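Local coordinates for putative adhesin (Komagataella phaffii, PDB 5FX8), which is a putative cell-wall adhesin that may take part in cell-cell interaction, represented here by its N-terminal region of two cohesin-like domains, at residues Ser17-Leu21 / Val142-Asp148; Gln151-Asn157 / Phe297-Phe303. All blocks are in the same frame, centred on the assembly; numbering follows the deposited sequence.

Overall arrangement
Interactions 1 and 2 follow each other along the chain. Interaction 1 pairs strand 18-19 with the end of strand 137-144 and the segment that runs on to Asp148. Interaction 2 packs strand 153-158, the next strand, against strand 294-304 of another sheet. Both are partly buried and cover similar areas. Their chemistry differs: interaction 1 is built on backbone hydrogen bonds within a sheet, interaction 2 on side chains between two sheets, with a hydrogen bond from Lys154 to a backbone oxygen. Their centres lie about 15 Å apart and they touch, Leu147 packing on Ile153 and Tyr20 reaching Leu155. No other protein chain touches either contact.

Interaction 1 of 2, residues Ser17-Leu21 / Val142-Asp148; sequences STAYL and VDLVALD
Thr18 and Ala19 pair in parallel with Asp143 and Leu144, at the edge of a small three-stranded mixed sheet. Strand 137-144 lies in its middle, between strands 18-19 and 126-132. Three backbone hydrogen bonds hold the register. Asp143 N donates to Ser17 O (2.8 Å). Ala19 N then donates to Asp143 O (3.1 Å), and Val145 N to Ala19 O (3.0 Å). The bonds alternate between the strands, as in a parallel ladder. The side chains of Thr18 and Asp143 point to one face of the sheet. Those of Ala19 and Leu144 point to the other.

Beyond the ladder, the Tyr20 side chain carries the contact. Its CB points away from residues 142-148, but with CG anti to the carbonyl carbon (chi1 -69°) the ring turns back along residues 145-148. Leu147 CD1 sits over the centre of one face of the Tyr20 ring, 3.7 Å from the centroid, in a CH-pi contact. The carbonyl oxygens of Val145 and Ala146 lie at the ring edge, near its plane. Val145 CG1 also touches the ring, 3.7 Å from Tyr20 CE1. At the tip, Asp148 N donates to Tyr20 OH (3.0 Å, 157° at the hydrogen). The bond fixes the phenol end against the backbone after the strand. Arg13 makes a cation-pi contact with the same ring. The carboxylate of Asp148 turns elsewhere, to Ser150 and Gln151.

Leu21 adds an apolar touch, its CD2 3.6 Å from Leu144 CD1, the two side chains crossing at about a right angle. Ala19 and Val142 also pack on Phe25 of strand 25-31. The arrangement is a short parallel beta ladder, prolonged by a tyrosine that holds the segment running on toward strand 153-158.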
loop_
_atom_site.group_PDB
_atom_site.type_symbol
_atom_site.label_atom_id
_atom_site.label_comp_id
_atom_site.label_asym_id
_atom_site.label_seq_id
_atom_site.Cartn_x
_atom_site.Cartn_y
_atom_site.Cartn_z
ATOM N N SER C 17 -3.340 58.977 -13.612
ATOM C CA SER C 17 -1.908 59.217 -13.629
ATOM C C SER C 17 -1.078 57.943 -13.634
ATOM O O SER C 17 0.130 58.027 -13.857
ATOM C CB SER C 17 -1.524 60.068 -12.423
ATOM O OG SER C 17 -1.985 59.478 -11.213
ATOM N N THR C 18 -1.677 56.783 -13.384
ATOM C CA THR C 18 -0.959 55.513 -13.392
ATOM C C THR C 18 -0.940 54.935 -14.804
ATOM O O THR C 18 -1.977 54.863 -15.467
ATOM C CB THR C 18 -1.628 54.544 -12.421
ATOM O OG1 THR C 18 -1.502 55.062 -11.099
ATOM C CG2 THR C 18 -0.977 53.199 -12.470
ATOM N N ALA C 19 0.232 54.514 -15.260
ATOM C CA ALA C 19 0.334 54.060 -16.628
ATOM C C ALA C 19 1.397 52.986 -16.734
ATOM O O ALA C 19 2.318 52.932 -15.925
ATOM C CB ALA C 19 0.675 55.212 -17.561
ATOM N N TYR C 20 1.244 52.123 -17.736
ATOM C CA TYR C 20 2.285 51.215 -18.189
ATOM C C TYR C 20 3.176 51.912 -19.206
ATOM O O TYR C 20 2.783 52.882 -19.848
ATOM C CB TYR C 20 1.686 49.967 -18.831
ATOM C CG TYR C 20 0.983 49.056 -17.894
ATOM C CD1 TYR C 20 1.301 49.038 -16.547
ATOM C CD2 TYR C 20 0.006 48.203 -18.343
ATOM C CE1 TYR C 20 0.659 48.193 -15.683
ATOM C CE2 TYR C 20 -0.649 47.345 -17.475
ATOM C CZ TYR C 20 -0.316 47.348 -16.153
ATOM O OH TYR C 20 -0.956 46.519 -15.280
ATOM N N LEU C 21 4.389 51.399 -19.365
ATOM C CA LEU C 21 5.252 51.978 -20.372
ATOM C C LEU C 21 4.678 51.790 -21.758
ATOM O O LEU C 21 5.079 52.502 -22.681
ATOM C CB LEU C 21 6.637 51.361 -20.310
ATOM C CG LEU C 21 7.516 51.648 -19.104
ATOM C CD1 LEU C 21 8.783 50.836 -19.226
ATOM C CD2 LEU C 21 7.840 53.109 -19.061
ATOM N N VAL C 142 3.050 61.721 -14.426
ATOM C CA VAL C 142 2.480 60.384 -14.534
ATOM C C VAL C 142 3.391 59.379 -13.829
ATOM O O VAL C 142 4.618 59.454 -13.937
ATOM C CB VAL C 142 2.268 60.022 -16.017
ATOM C CG1 VAL C 142 2.345 58.534 -16.232
ATOM C CG2 VAL C 142 0.932 60.547 -16.474
ATOM N N ASP C 143 2.791 58.424 -13.121
ATOM C CA ASP C 143 3.534 57.366 -12.438
ATOM C C ASP C 143 3.685 56.145 -13.343
ATOM O O ASP C 143 2.689 55.507 -13.697
ATOM C CB ASP C 143 2.820 56.977 -11.146
ATOM C CG ASP C 143 3.710 56.202 -10.194
ATOM O OD1 ASP C 143 4.937 56.434 -10.195
ATOM O OD2 ASP C 143 3.177 55.381 -9.423
ATOM N N LEU C 144 4.927 55.806 -13.696
ATOM C CA LEU C 144 5.208 54.664 -14.566
ATOM C C LEU C 144 5.295 53.413 -13.702
ATOM O O LEU C 144 6.330 53.097 -13.116
ATOM C CB LEU C 144 6.475 54.891 -15.379
ATOM C CG LEU C 144 6.409 56.090 -16.335
ATOM C CD1 LEU C 144 7.669 56.203 -17.146
ATOM C CD2 LEU C 144 5.198 56.068 -17.257
ATOM N N VAL C 145 4.224 52.695 -13.669
ATOM C CA VAL C 145 4.002 51.599 -12.753
ATOM C C VAL C 145 4.367 50.276 -13.419
ATOM O O VAL C 145 4.332 50.129 -14.650
ATOM C CB VAL C 145 2.530 51.644 -12.317
ATOM C CG1 VAL C 145 1.660 50.920 -13.328
ATOM C CG2 VAL C 145 2.384 51.104 -10.965
ATOM N N ALA C 146 4.743 49.303 -12.591
ATOM C CA ALA C 146 5.030 47.953 -13.056
ATOM C C ALA C 146 3.743 47.172 -13.254
ATOM O O ALA C 146 2.675 47.536 -12.760
ATOM C CB ALA C 146 5.914 47.206 -12.062
ATOM N N LEU C 147 3.866 46.075 -13.977
ATOM C CA LEU C 147 2.700 45.317 -14.378
ATOM C C LEU C 147 1.914 44.874 -13.157
ATOM O O LEU C 147 2.486 44.488 -12.140
ATOM C CB LEU C 147 3.135 44.111 -15.202
ATOM C CG LEU C 147 2.873 44.007 -16.697
ATOM C CD1 LEU C 147 2.734 45.355 -17.331
ATOM C CD2 LEU C 147 4.010 43.248 -17.332
ATOM N N ASP C 148 0.595 44.935 -13.261
ATOM C CA ASP C 148 -0.280 44.499 -12.181
ATOM C C ASP C 148 -0.235 42.976 -12.070
ATOM O O ASP C 148 -0.753 42.267 -12.936
ATOM C CB ASP C 148 -1.690 44.996 -12.459
ATOM C CG ASP C 148 -2.633 44.686 -11.352
ATOM O OD1 ASP C 148 -2.152 44.213 -10.323
ATOM O OD2 ASP C 148 -3.843 44.941 -11.483
#

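Interaction 2 of 2, residues Gln151-Asn157 / Phe297-Phe303; sequences QPIKLSN and FVLDEPF
Lys154 reaches from strand 153-158 across to the segment that follows Leu299. Lys154 CB lies 3.9 Å from Leu299 CD1. The chain leaves CB with CG anti to the backbone N (chi1 -151°), then bends at chi2 and chi3. This bend brings Lys154 CE alongside Leu299 O. At the tip, Lys154 NZ donates to Glu301 O (2.7 Å), in the carbonyl plane and on a lone pair. Asn278 OD1 is a second hydrogen-bond partner of NZ. The buried ammonium is thus tied to the backbone opposite and to strand 275-286. The carboxylates of Asp300 and Glu301 are not in contact with it.

Contacts with two aromatic rings flank the lysine. Pro152 CD sits over the centre of one face of the Phe297 ring, 3.5 Å from the centroid, in a CH-pi contact. Gln151 OE1 meets the edge of the same ring, 3.4 Å from CE2 of Phe297. Its amide plane is turned 68° from the ring plane. Further along, Ser156 CB touches Phe303 CD1 at 3.6 Å.

No backbone hydrogen bonds join the two segments. They run nearly parallel, each at the edge of its own five-stranded antiparallel sheet. Strand 162-170 pairs with 153-158, and strand 275-286 with 294-304. Side chains of the paired strands, such as Trp165 beside Lys154 and Leu284 beside Phe297, adjoin the contact between the two sheets.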
loop_
_atom_site.group_PDB
_atom_site.type_symbol
_atom_site.label_atom_id
_atom_site.label_comp_id
_atom_site.label_asym_id
_atom_site.label_seq_id
_atom_site.Cartn_x
_atom_site.Cartn_y
_atom_site.Cartn_z
ATOM N N GLN C 151 -3.893 40.053 -10.476
ATOM C CA GLN C 151 -5.070 39.534 -11.133
ATOM C C GLN C 151 -4.699 39.297 -12.583
ATOM O O GLN C 151 -3.628 39.725 -13.013
ATOM C CB GLN C 151 -6.230 40.510 -11.000
ATOM C CG GLN C 151 -5.909 41.886 -11.490
ATOM C CD GLN C 151 -7.114 42.786 -11.478
ATOM O OE1 GLN C 151 -8.237 42.306 -11.510
ATOM N NE2 GLN C 151 -6.890 44.098 -11.424
ATOM N N PRO C 152 -5.520 38.604 -13.357
ATOM C CA PRO C 152 -5.227 38.472 -14.785
ATOM C C PRO C 152 -5.246 39.825 -15.475
ATOM O O PRO C 152 -6.165 40.620 -15.289
ATOM C CB PRO C 152 -6.356 37.575 -15.288
ATOM C CG PRO C 152 -6.813 36.862 -14.084
ATOM C CD PRO C 152 -6.694 37.814 -12.972
ATOM N N ILE C 153 -4.224 40.074 -16.286
ATOM C CA ILE C 153 -4.154 41.265 -17.107
ATOM C C ILE C 153 -4.103 40.856 -18.577
ATOM O O ILE C 153 -3.918 39.693 -18.908
ATOM C CB ILE C 153 -2.962 42.157 -16.742
ATOM C CG1 ILE C 153 -1.656 41.421 -16.979
ATOM C CG2 ILE C 153 -3.080 42.599 -15.314
ATOM C CD1 ILE C 153 -0.468 42.273 -16.729
ATOM N N LYS C 154 -4.291 41.845 -19.457
ATOM C CA LYS C 154 -4.266 41.688 -20.904
ATOM C C LYS C 154 -3.328 42.740 -21.491
ATOM O O LYS C 154 -3.329 43.881 -21.039
ATOM C CB LYS C 154 -5.674 41.840 -21.470
ATOM C CG LYS C 154 -5.875 41.065 -22.737
ATOM C CD LYS C 154 -6.491 41.881 -23.809
ATOM C CE LYS C 154 -7.840 42.324 -23.412
ATOM N NZ LYS C 154 -8.444 43.075 -24.528
ATOM N N LEU C 155 -2.513 42.369 -22.479
ATOM C CA LEU C 155 -1.563 43.287 -23.110
ATOM C C LEU C 155 -1.658 43.202 -24.632
ATOM O O LEU C 155 -1.892 42.122 -25.173
ATOM C CB LEU C 155 -0.123 42.989 -22.656
ATOM C CG LEU C 155 0.144 43.048 -21.144
ATOM C CD1 LEU C 155 1.575 42.699 -20.821
ATOM C CD2 LEU C 155 -0.185 44.394 -20.557
ATOM N N SER C 156 -1.493 44.338 -25.326
ATOM C CA SER C 156 -1.509 44.421 -26.787
ATOM C C SER C 156 -0.099 44.646 -27.303
ATOM O O SER C 156 0.702 45.320 -26.664
ATOM C CB SER C 156 -2.367 45.584 -27.314
ATOM O OG SER C 156 -3.685 45.628 -26.808
ATOM N N ASN C 157 0.203 44.121 -28.479
ATOM C CA ASN C 157 1.472 44.429 -29.121
ATOM C C ASN C 157 1.236 44.486 -30.614
ATOM O O ASN C 157 0.835 43.490 -31.214
ATOM C CB ASN C 157 2.552 43.398 -28.806
ATOM C CG ASN C 157 2.984 43.408 -27.343
ATOM O OD1 ASN C 157 3.757 44.270 -26.912
ATOM N ND2 ASN C 157 2.502 42.425 -26.576
ATOM N N PHE C 297 -13.130 37.402 -14.420
ATOM C CA PHE C 297 -12.562 38.685 -14.811
ATOM C C PHE C 297 -12.922 38.958 -16.261
ATOM O O PHE C 297 -13.009 38.044 -17.078
ATOM C CB PHE C 297 -11.028 38.728 -14.670
ATOM C CG PHE C 297 -10.531 38.453 -13.291
ATOM C CD1 PHE C 297 -10.446 37.159 -12.819
ATOM C CD2 PHE C 297 -10.119 39.482 -12.478
ATOM C CE1 PHE C 297 -9.994 36.902 -11.560
ATOM C CE2 PHE C 297 -9.652 39.234 -11.215
ATOM C CZ PHE C 297 -9.593 37.938 -10.750
ATOM N N VAL C 298 -13.126 40.230 -16.572
ATOM C CA VAL C 298 -13.394 40.678 -17.930
ATOM C C VAL C 298 -12.329 41.695 -18.309
ATOM O O VAL C 298 -12.051 42.629 -17.548
ATOM C CB VAL C 298 -14.805 41.269 -18.058
ATOM C CG1 VAL C 298 -15.149 41.498 -19.505
ATOM C CG2 VAL C 298 -15.792 40.326 -17.445
ATOM N N LEU C 299 -11.722 41.500 -19.474
ATOM C CA LEU C 299 -10.639 42.354 -19.961
ATOM C C LEU C 299 -11.004 42.809 -21.373
ATOM O O LEU C 299 -10.761 42.102 -22.353
ATOM C CB LEU C 299 -9.311 41.603 -19.924
ATOM C CG LEU C 299 -9.020 40.773 -18.673
ATOM C CD1 LEU C 299 -7.853 39.868 -18.918
ATOM C CD2 LEU C 299 -8.721 41.634 -17.503
ATOM N N ASP C 300 -11.585 43.999 -21.487
ATOM C CA ASP C 300 -12.150 44.438 -22.756
ATOM C C ASP C 300 -11.358 45.557 -23.413
ATOM O O ASP C 300 -11.853 46.174 -24.360
ATOM C CB ASP C 300 -13.607 44.859 -22.584
ATOM C CG ASP C 300 -13.834 45.668 -21.329
ATOM O OD1 ASP C 300 -12.886 46.320 -20.849
ATOM O OD2 ASP C 300 -14.976 45.659 -20.825
ATOM N N GLU C 301 -10.135 45.809 -22.965
ATOM C CA GLU C 301 -9.326 46.873 -23.553
ATOM C C GLU C 301 -9.186 46.682 -25.067
ATOM O O GLU C 301 -8.775 45.599 -25.509
ATOM C CB GLU C 301 -7.949 46.926 -22.895
ATOM C CG GLU C 301 -7.195 48.237 -23.099
ATOM C CD GLU C 301 -5.687 48.097 -22.892
ATOM O OE1 GLU C 301 -5.234 46.978 -22.548
ATOM O OE2 GLU C 301 -4.956 49.105 -23.080
ATOM N N PRO C 302 -9.538 47.696 -25.892
ATOM C CA PRO C 302 -9.368 47.606 -27.348
ATOM C C PRO C 302 -7.928 47.699 -27.800
ATOM O O PRO C 302 -7.030 47.957 -26.999
ATOM C CB PRO C 302 -10.144 48.819 -27.872
ATOM C CG PRO C 302 -10.954 49.272 -26.791
ATOM C CD PRO C 302 -10.277 48.900 -25.516
ATOM N N PHE C 303 -7.712 47.514 -29.095
ATOM C CA PHE C 303 -6.419 47.706 -29.723
ATOM C C PHE C 303 -6.501 48.847 -30.723
ATOM O O PHE C 303 -7.493 48.994 -31.442
ATOM C CB PHE C 303 -5.951 46.449 -30.426
ATOM C CG PHE C 303 -4.682 46.618 -31.199
ATOM C CD1 PHE C 303 -3.486 46.784 -30.552
ATOM C CD2 PHE C 303 -4.683 46.568 -32.573
ATOM C CE1 PHE C 303 -2.329 46.912 -31.256
ATOM C CE2 PHE C 303 -3.523 46.697 -33.281
ATOM C CZ PHE C 303 -2.348 46.868 -32.624
#